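Local coordinates for protein regulator of nonsense transcripts 2 (Homo sapiens, PDB 4CEK) that takes part in nonsense-mediated mRNA decay as the factor UPF2, of which this is the second of three MIF4G domains, at residues D233-L238 / S275-Q280. Sequence-based numbering, arbitrary orientation.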
ATOM      1  N   ASP A 233      -6.155   9.092  -7.370  1.00 32.31           N
ATOM      2  CA  ASP A 233      -6.282   8.779  -5.918  1.00 32.44           C
ATOM      3  C   ASP A 233      -5.085   9.209  -5.100  1.00 33.85           C
ATOM      4  O   ASP A 233      -5.194   9.838  -4.036  1.00 35.66           O
ATOM      5  CB  ASP A 233      -6.323   7.261  -5.680  1.00 36.93           C
ATOM      6  CG  ASP A 233      -7.704   6.665  -5.732  1.00 44.25           C
ATOM      7  OD1 ASP A 233      -8.639   7.283  -5.170  1.00 51.06           O
ATOM      8  OD2 ASP A 233      -7.826   5.547  -6.297  1.00 46.52           O
ATOM      9  N   THR A 234      -3.918   8.766  -5.551  1.00 32.53           N
ATOM     10  CA  THR A 234      -2.705   8.992  -4.813  1.00 31.39           C
ATOM     11  C   THR A 234      -2.217  10.452  -4.935  1.00 29.24           C
ATOM     12  O   THR A 234      -1.643  10.982  -3.998  1.00 26.54           O
ATOM     13  CB  THR A 234      -1.649   8.007  -5.294  1.00 31.99           C
ATOM     14  OG1 THR A 234      -2.206   6.684  -5.170  1.00 29.84           O
ATOM     15  CG2 THR A 234      -0.332   8.168  -4.475  1.00 26.45           C
ATOM     16  N   LEU A 235      -2.438  11.087  -6.082  1.00 27.54           N
ATOM     17  CA  LEU A 235      -2.224  12.532  -6.180  1.00 30.93           C
ATOM     18  C   LEU A 235      -3.101  13.328  -5.219  1.00 32.96           C
ATOM     19  O   LEU A 235      -2.668  14.363  -4.701  1.00 33.54           O
ATOM     20  CB  LEU A 235      -2.429  13.041  -7.606  1.00 31.08           C
ATOM     21  CG  LEU A 235      -1.262  12.653  -8.532  1.00 33.57           C
ATOM     22  CD1 LEU A 235      -1.597  12.870 -10.010  1.00 35.93           C
ATOM     23  CD2 LEU A 235      -0.039  13.442  -8.128  1.00 32.65           C
ATOM     24  N   HIS A 236      -4.325  12.862  -4.967  1.00 32.14           N
ATOM     25  CA  HIS A 236      -5.131  13.528  -3.957  1.00 34.09           C
ATOM     26  C   HIS A 236      -4.541  13.373  -2.568  1.00 35.42           C
ATOM     27  O   HIS A 236      -4.542  14.317  -1.759  1.00 36.99           O
ATOM     28  CB  HIS A 236      -6.560  13.063  -3.972  1.00 36.06           C
ATOM     29  CG  HIS A 236      -7.342  13.630  -2.840  1.00 42.99           C
ATOM     30  ND1 HIS A 236      -7.556  12.947  -1.694  1.00 41.88           N
ATOM     31  CD2 HIS A 236      -7.860  14.923  -2.647  1.00 45.40           C
ATOM     32  CE1 HIS A 236      -8.245  13.747  -0.837  1.00 47.35           C
ATOM     33  NE2 HIS A 236      -8.412  14.954  -1.423  1.00 45.71           N
ATOM     34  N   CYS A 237      -4.009  12.194  -2.273  1.00 32.79           N
ATOM     35  CA  CYS A 237      -3.287  11.990  -1.052  1.00 36.30           C
ATOM     36  C   CYS A 237      -2.183  13.008  -0.882  1.00 37.37           C
ATOM     37  O   CYS A 237      -2.043  13.617   0.158  1.00 37.63           O
ATOM     38  CB  CYS A 237      -2.700  10.569  -1.022  1.00 41.24           C
ATOM     39  SG  CYS A 237      -3.955   9.308  -0.720  1.00 43.53           S
ATOM     40  N   LEU A 238      -1.402  13.193  -1.927  1.00 36.46           N
ATOM     41  CA  LEU A 238      -0.276  14.094  -1.875  1.00 37.28           C
ATOM     42  C   LEU A 238      -0.728  15.529  -1.705  1.00 37.36           C
ATOM     43  O   LEU A 238      -0.209  16.255  -0.851  1.00 40.02           O
ATOM     44  CB  LEU A 238       0.523  13.922  -3.160  1.00 39.82           C
ATOM     45  CG  LEU A 238       1.790  14.703  -3.356  1.00 43.42           C
ATOM     46  CD1 LEU A 238       2.664  14.644  -2.108  1.00 40.88           C
ATOM     47  CD2 LEU A 238       2.439  14.110  -4.607  1.00 43.65           C
ATOM     48  N   SER A 275       4.679  16.945 -11.260  1.00 36.68           N
ATOM     49  CA  SER A 275       5.652  18.003 -11.426  1.00 38.75           C
ATOM     50  C   SER A 275       5.218  19.305 -10.816  1.00 38.32           C
ATOM     51  O   SER A 275       5.993  19.965 -10.138  1.00 36.99           O
ATOM     52  CB  SER A 275       5.888  18.240 -12.898  1.00 40.93           C
ATOM     53  OG  SER A 275       6.726  19.350 -13.010  1.00 49.97           O
ATOM     54  N   VAL A 276       3.966  19.678 -11.032  1.00 41.03           N
ATOM     55  CA  VAL A 276       3.450  20.877 -10.392  1.00 40.24           C
ATOM     56  C   VAL A 276       3.577  20.737  -8.883  1.00 41.29           C
ATOM     57  O   VAL A 276       4.036  21.664  -8.205  1.00 47.39           O
ATOM     58  CB  VAL A 276       1.981  21.190 -10.785  1.00 38.63           C
ATOM     59  CG1 VAL A 276       1.455  22.330  -9.935  1.00 34.76           C
ATOM     60  CG2 VAL A 276       1.895  21.566 -12.241  1.00 39.13           C
ATOM     61  N   LEU A 277       3.186  19.577  -8.355  1.00 39.21           N
ATOM     62  CA  LEU A 277       3.153  19.389  -6.905  1.00 36.36           C
ATOM     63  C   LEU A 277       4.570  19.311  -6.323  1.00 36.15           C
ATOM     64  O   LEU A 277       4.804  19.743  -5.192  1.00 33.64           O
ATOM     65  CB  LEU A 277       2.328  18.130  -6.518  1.00 37.51           C
ATOM     66  CG  LEU A 277       0.782  18.187  -6.732  1.00 41.33           C
ATOM     67  CD1 LEU A 277       0.070  16.854  -6.456  1.00 37.49           C
ATOM     68  CD2 LEU A 277       0.117  19.296  -5.923  1.00 40.71           C
ATOM     69  N   LEU A 278       5.499  18.722  -7.082  1.00 37.23           N
ATOM     70  CA  LEU A 278       6.919  18.651  -6.673  1.00 37.60           C
ATOM     71  C   LEU A 278       7.506  20.050  -6.540  1.00 36.45           C
ATOM     72  O   LEU A 278       8.194  20.338  -5.551  1.00 34.04           O
ATOM     73  CB  LEU A 278       7.750  17.850  -7.676  1.00 34.43           C
ATOM     74  CG  LEU A 278       7.528  16.357  -7.677  1.00 34.06           C
ATOM     75  CD1 LEU A 278       8.286  15.697  -8.851  1.00 34.12           C
ATOM     76  CD2 LEU A 278       7.897  15.769  -6.338  1.00 30.94           C
ATOM     77  N   GLU A 279       7.183  20.911  -7.511  1.00 38.20           N
ATOM     78  CA  GLU A 279       7.617  22.317  -7.491  1.00 41.44           C
ATOM     79  C   GLU A 279       6.932  23.098  -6.396  1.00 43.90           C
ATOM     80  O   GLU A 279       7.557  23.972  -5.814  1.00 49.59           O
ATOM     81  CB  GLU A 279       7.401  23.027  -8.839  1.00 40.07           C
ATOM     82  CG  GLU A 279       8.153  22.431 -10.018  1.00 42.30           C
ATOM     83  CD  GLU A 279       9.690  22.509  -9.921  1.00 43.82           C
ATOM     84  OE1 GLU A 279      10.236  23.538  -9.451  1.00 48.14           O
ATOM     85  OE2 GLU A 279      10.359  21.526 -10.342  1.00 44.92           O
ATOM     86  N   GLN A 280       5.680  22.791  -6.064  1.00 45.57           N
ATOM     87  CA  GLN A 280       5.069  23.468  -4.901  1.00 47.15           C
ATOM     88  C   GLN A 280       5.716  23.095  -3.575  1.00 42.76           C
ATOM     89  O   GLN A 280       5.733  23.905  -2.642  1.00 41.41           O
ATOM     90  CB  GLN A 280       3.585  23.165  -4.768  1.00 55.74           C
ATOM     91  CG  GLN A 280       2.709  23.762  -5.853  1.00 66.70           C
ATOM     92  CD  GLN A 280       1.258  23.304  -5.713  1.00 72.75           C
ATOM     93  OE1 GLN A 280       0.823  22.901  -4.621  1.00 73.75           O
ATOM     94  NE2 GLN A 280       0.510  23.353  -6.815  1.00 68.65           N
TER
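L277 reaches from the helix 268-287 toward the helix 231-243 and sets a single methyl, CD1, against two leucines one turn apart, L235 and L238. The nearer approach is methyl to methyl, L235 CD2 lying 3.8 Å from L277 CD1, and the two side chains run at a slant to each other. L238 meets the same methyl at slightly longer range: its CD2 is 4.1 Å from L277 CD1, and its CG approaches equally closely. Here the side chains point in opposing directions and pass alongside one another.

The two leucines of the helix 231-243 get there differently. L238 starts out toward the partner helix and, with CG opposite the backbone N (chi1 -178°), continues across. L235 begins off to one side, and of its two methyls CD2 is the one that turns to L277. The contact is purely apolar, with no hydrogen bond between the segments, and all three leucines are buried. The CA atoms of L238 and L277 are 8.1 Å apart, a spacing bridged by the leucine side chains; 118 Å² is buried between the two segments, more than half of it on L277.

The helix 247-266 follows the helix 231-243 in the chain and packs against both partners: T234 touches L256 and C260, L238 touches L257, and L278 rests on F265. L235 also meets R273 and T274, while L278 contacts Y302 and C305 of the helix 292-305. The two segments run roughly parallel, with the helix 247-266 between them in sequence: a contact between alternate helices, consistent with the HEAT-like helical repeats of MIF4G domains.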